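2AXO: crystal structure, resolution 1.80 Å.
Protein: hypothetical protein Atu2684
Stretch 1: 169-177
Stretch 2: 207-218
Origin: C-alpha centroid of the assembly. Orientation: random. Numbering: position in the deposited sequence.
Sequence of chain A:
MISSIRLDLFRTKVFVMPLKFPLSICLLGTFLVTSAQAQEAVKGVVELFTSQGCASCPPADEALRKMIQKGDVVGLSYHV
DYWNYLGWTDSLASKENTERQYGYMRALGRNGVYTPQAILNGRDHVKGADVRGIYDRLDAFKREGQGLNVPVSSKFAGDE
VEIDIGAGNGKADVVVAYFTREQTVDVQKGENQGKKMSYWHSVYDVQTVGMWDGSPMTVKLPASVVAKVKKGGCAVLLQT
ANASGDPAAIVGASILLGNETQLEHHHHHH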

# COMPACT_ATOMS: atom_id res chain seq x y z
N ASN A 169 -1.17 -19.79 27.26
CA ASN A 169 -0.43 -20.77 26.47
C ASN A 169 0.03 -20.16 25.15
O ASN A 169 -0.61 -19.27 24.61
CB ASN A 169 -1.31 -21.98 26.17
CG ASN A 169 -1.53 -22.86 27.38
OD1 ASN A 169 -0.61 -23.52 27.87
ND2 ASN A 169 -2.76 -22.87 27.88
N GLY A 170 1.15 -20.67 24.64
CA GLY A 170 1.67 -20.18 23.38
C GLY A 170 2.67 -19.05 23.54
O GLY A 170 3.14 -18.77 24.65
N LYS A 171 2.99 -18.39 22.43
CA LYS A 171 3.93 -17.29 22.44
C LYS A 171 3.32 -16.07 21.77
O LYS A 171 2.56 -16.19 20.81
CB LYS A 171 5.24 -17.69 21.74
CG LYS A 171 6.11 -18.62 22.56
CD LYS A 171 7.48 -18.83 21.94
CE LYS A 171 7.42 -19.71 20.71
NZ LYS A 171 7.07 -21.12 21.04
N ALA A 172 3.64 -14.89 22.29
CA ALA A 172 3.10 -13.67 21.71
C ALA A 172 4.00 -12.50 22.02
O ALA A 172 4.71 -12.51 23.03
CB ALA A 172 1.69 -13.42 22.25
N ASP A 173 3.98 -11.50 21.16
CA ASP A 173 4.79 -10.33 21.42
C ASP A 173 3.98 -9.37 22.26
O ASP A 173 2.76 -9.34 22.16
CB ASP A 173 5.18 -9.60 20.13
CG ASP A 173 6.18 -10.38 19.30
OD1 ASP A 173 7.09 -10.99 19.89
OD2 ASP A 173 6.05 -10.35 18.07
N VAL A 174 4.67 -8.61 23.09
CA VAL A 174 4.00 -7.60 23.89
C VAL A 174 4.16 -6.35 23.03
O VAL A 174 5.23 -5.74 23.00
CB VAL A 174 4.69 -7.42 25.25
CG1 VAL A 174 4.00 -6.30 26.03
CG2 VAL A 174 4.63 -8.72 26.03
N VAL A 175 3.10 -5.99 22.32
CA VAL A 175 3.12 -4.84 21.42
C VAL A 175 2.47 -3.60 22.04
O VAL A 175 1.39 -3.68 22.62
CB VAL A 175 2.38 -5.17 20.10
CG1 VAL A 175 2.42 -3.97 19.14
CG2 VAL A 175 3.00 -6.40 19.45
N VAL A 176 3.13 -2.45 21.91
CA VAL A 176 2.59 -1.21 22.44
C VAL A 176 2.38 -0.24 21.29
O VAL A 176 3.31 0.07 20.55
CB VAL A 176 3.52 -0.55 23.48
CG1 VAL A 176 2.90 0.76 23.98
CG2 VAL A 176 3.76 -1.49 24.64
N ALA A 177 1.14 0.23 21.16
CA ALA A 177 0.79 1.18 20.12
C ALA A 177 0.52 2.52 20.80
O ALA A 177 -0.39 2.63 21.63
CB ALA A 177 -0.45 0.71 19.36
N GLN A 207 5.67 -0.51 18.87
CA GLN A 207 6.91 -1.22 19.20
C GLN A 207 6.67 -2.44 20.06
O GLN A 207 5.72 -2.49 20.86
CB GLN A 207 7.89 -0.28 19.91
CG GLN A 207 7.36 0.32 21.20
CD GLN A 207 8.34 1.29 21.84
OE1 GLN A 207 8.92 2.14 21.16
NE2 GLN A 207 8.51 1.18 23.15
N THR A 208 7.52 -3.43 19.88
CA THR A 208 7.44 -4.67 20.64
C THR A 208 8.37 -4.50 21.83
O THR A 208 9.56 -4.24 21.67
CB THR A 208 7.89 -5.86 19.79
OG1 THR A 208 7.04 -5.97 18.65
CG2 THR A 208 7.83 -7.14 20.60
N VAL A 209 7.82 -4.64 23.04
CA VAL A 209 8.60 -4.44 24.25
C VAL A 209 9.05 -5.71 24.96
O VAL A 209 9.75 -5.66 25.97
CB VAL A 209 7.81 -3.54 25.21
CG1 VAL A 209 8.61 -3.26 26.47
CG2 VAL A 209 7.46 -2.24 24.51
N GLY A 210 8.66 -6.86 24.42
CA GLY A 210 9.05 -8.11 25.04
C GLY A 210 8.30 -9.28 24.45
O GLY A 210 7.47 -9.11 23.56
N MSE A 211 8.60 -10.47 24.94
CA MSE A 211 7.95 -11.68 24.46
C MSE A 211 7.28 -12.41 25.61
O MSE A 211 7.85 -12.55 26.69
CB MSE A 211 8.98 -12.59 23.80
CG MSE A 211 8.44 -13.95 23.40
SE MSE A 211 9.84 -15.00 22.60
CE MSE A 211 11.02 -15.09 24.13
N TRP A 212 6.05 -12.87 25.38
CA TRP A 212 5.29 -13.60 26.38
C TRP A 212 5.35 -15.07 25.98
O TRP A 212 5.23 -15.39 24.80
CB TRP A 212 3.84 -13.11 26.36
CG TRP A 212 2.90 -13.82 27.29
CD1 TRP A 212 2.83 -13.70 28.64
CD2 TRP A 212 1.82 -14.67 26.90
NE1 TRP A 212 1.75 -14.41 29.13
CE2 TRP A 212 1.12 -15.02 28.08
CE3 TRP A 212 1.37 -15.18 25.67
CZ2 TRP A 212 -0.02 -15.84 28.06
CZ3 TRP A 212 0.24 -16.00 25.66
CH2 TRP A 212 -0.44 -16.32 26.85
N ASP A 213 5.56 -15.96 26.95
CA ASP A 213 5.63 -17.39 26.65
C ASP A 213 4.57 -18.22 27.37
O ASP A 213 4.68 -19.44 27.45
CB ASP A 213 7.02 -17.96 26.98
CG ASP A 213 7.39 -17.83 28.46
OD1 ASP A 213 6.49 -17.82 29.33
OD2 ASP A 213 8.60 -17.75 28.75
N GLY A 214 3.54 -17.55 27.87
CA GLY A 214 2.48 -18.24 28.57
C GLY A 214 2.60 -18.00 30.06
O GLY A 214 1.63 -18.14 30.81
N SER A 215 3.81 -17.63 30.50
CA SER A 215 4.06 -17.35 31.91
C SER A 215 3.66 -15.92 32.27
O SER A 215 3.76 -15.02 31.44
CB SER A 215 5.55 -17.52 32.22
OG SER A 215 6.02 -18.80 31.82
N PRO A 216 3.19 -15.71 33.50
CA PRO A 216 2.80 -14.36 33.91
C PRO A 216 4.05 -13.49 33.88
O PRO A 216 5.13 -13.95 34.25
CB PRO A 216 2.29 -14.57 35.34
CG PRO A 216 1.74 -15.97 35.29
CD PRO A 216 2.81 -16.70 34.53
N MSE A 217 3.93 -12.25 33.44
CA MSE A 217 5.10 -11.39 33.40
C MSE A 217 4.77 -9.93 33.62
O MSE A 217 3.62 -9.50 33.47
CB MSE A 217 5.87 -11.57 32.09
CG MSE A 217 5.19 -11.01 30.85
SE MSE A 217 6.28 -11.20 29.23
CE MSE A 217 7.80 -10.12 29.73
N THR A 218 5.79 -9.17 34.00
CA THR A 218 5.65 -7.75 34.25
C THR A 218 6.78 -7.07 33.49
O THR A 218 7.95 -7.42 33.67
CB THR A 218 5.79 -7.43 35.75
OG1 THR A 218 4.74 -8.08 36.47
CG2 THR A 218 5.70 -5.93 35.99
O HOH W 1 3.01 -21.45 26.96

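The two stretches meet as neighbouring antiparallel strands of a β-sheet, joined mainly by backbone hydrogen bonds and reinforced on one face by a cluster of apolar side chains. Strand 172-177 and strand 207-212 run at 154° between their N-to-C directions, and the contact as a whole buries 704 Å² summed over both sides.

Six backbone hydrogen bonds hold the pair together. At one end Ala 172 and Trp 212 bond reciprocally, with Ala 172 N to Trp 212 O at 3.0 Å and Trp 212 N to Ala 172 O at 2.7 Å; at the other, Val 176 N reaches Gln 207 O at 2.8 Å and Gln 207 N reaches Val 176 O at 3.0 Å. Between them the ladder is irregular. Val 174 N donates to Gly 210 O (2.9 Å), but Val 174 O accepts from Val 209 N (2.8 Å), so the two bonds of Val 174 go to successive residues. The register shifts accordingly: Asp 173 lies across from Met 211, whereas Val 175 lies across from Thr 208. Val 209 is the extra residue, its psi of -1° departing from extended geometry and its CA-to-CB bond pointing sideways.

Ala 172, Val 174 and Trp 212 direct their side chains to the same face of the sheet. The methyl of Ala 172 packs against the indole, with Ala 172 CB 3.9 Å from Trp 212 CE3. Val 174 CG2 lies 4.5 Å from Trp 212 CB and 4.4 Å from the selenium, SE, of Met 217, a selenomethionine, bringing the start of the next strand into the apolar cluster. Farther along, Val 176 CG2 packs against Val 209 CG2 at 3.8 Å. Asp 173 and Thr 208 point to the other face, where Asp 173 CB approaches Thr 208 CG2 at 3.6 Å.

Asn 169 O lies 3.5 Å from Trp 212 CZ3, and a water links the backbones, donating to Asp 213 O at 2.7 Å and accepting a weak bond from Gly 170 N at 3.1 Å. Gly 214 suits this turn: its phi of 106° would jam a CB against the preceding carbonyl, and an ideal CB would lie only 3.6 Å from Asn 169 CA. Within the turn, Asp 213 OD1 accepts from both Ser 215 N (2.9 Å) and Ser 215 OG (2.7 Å).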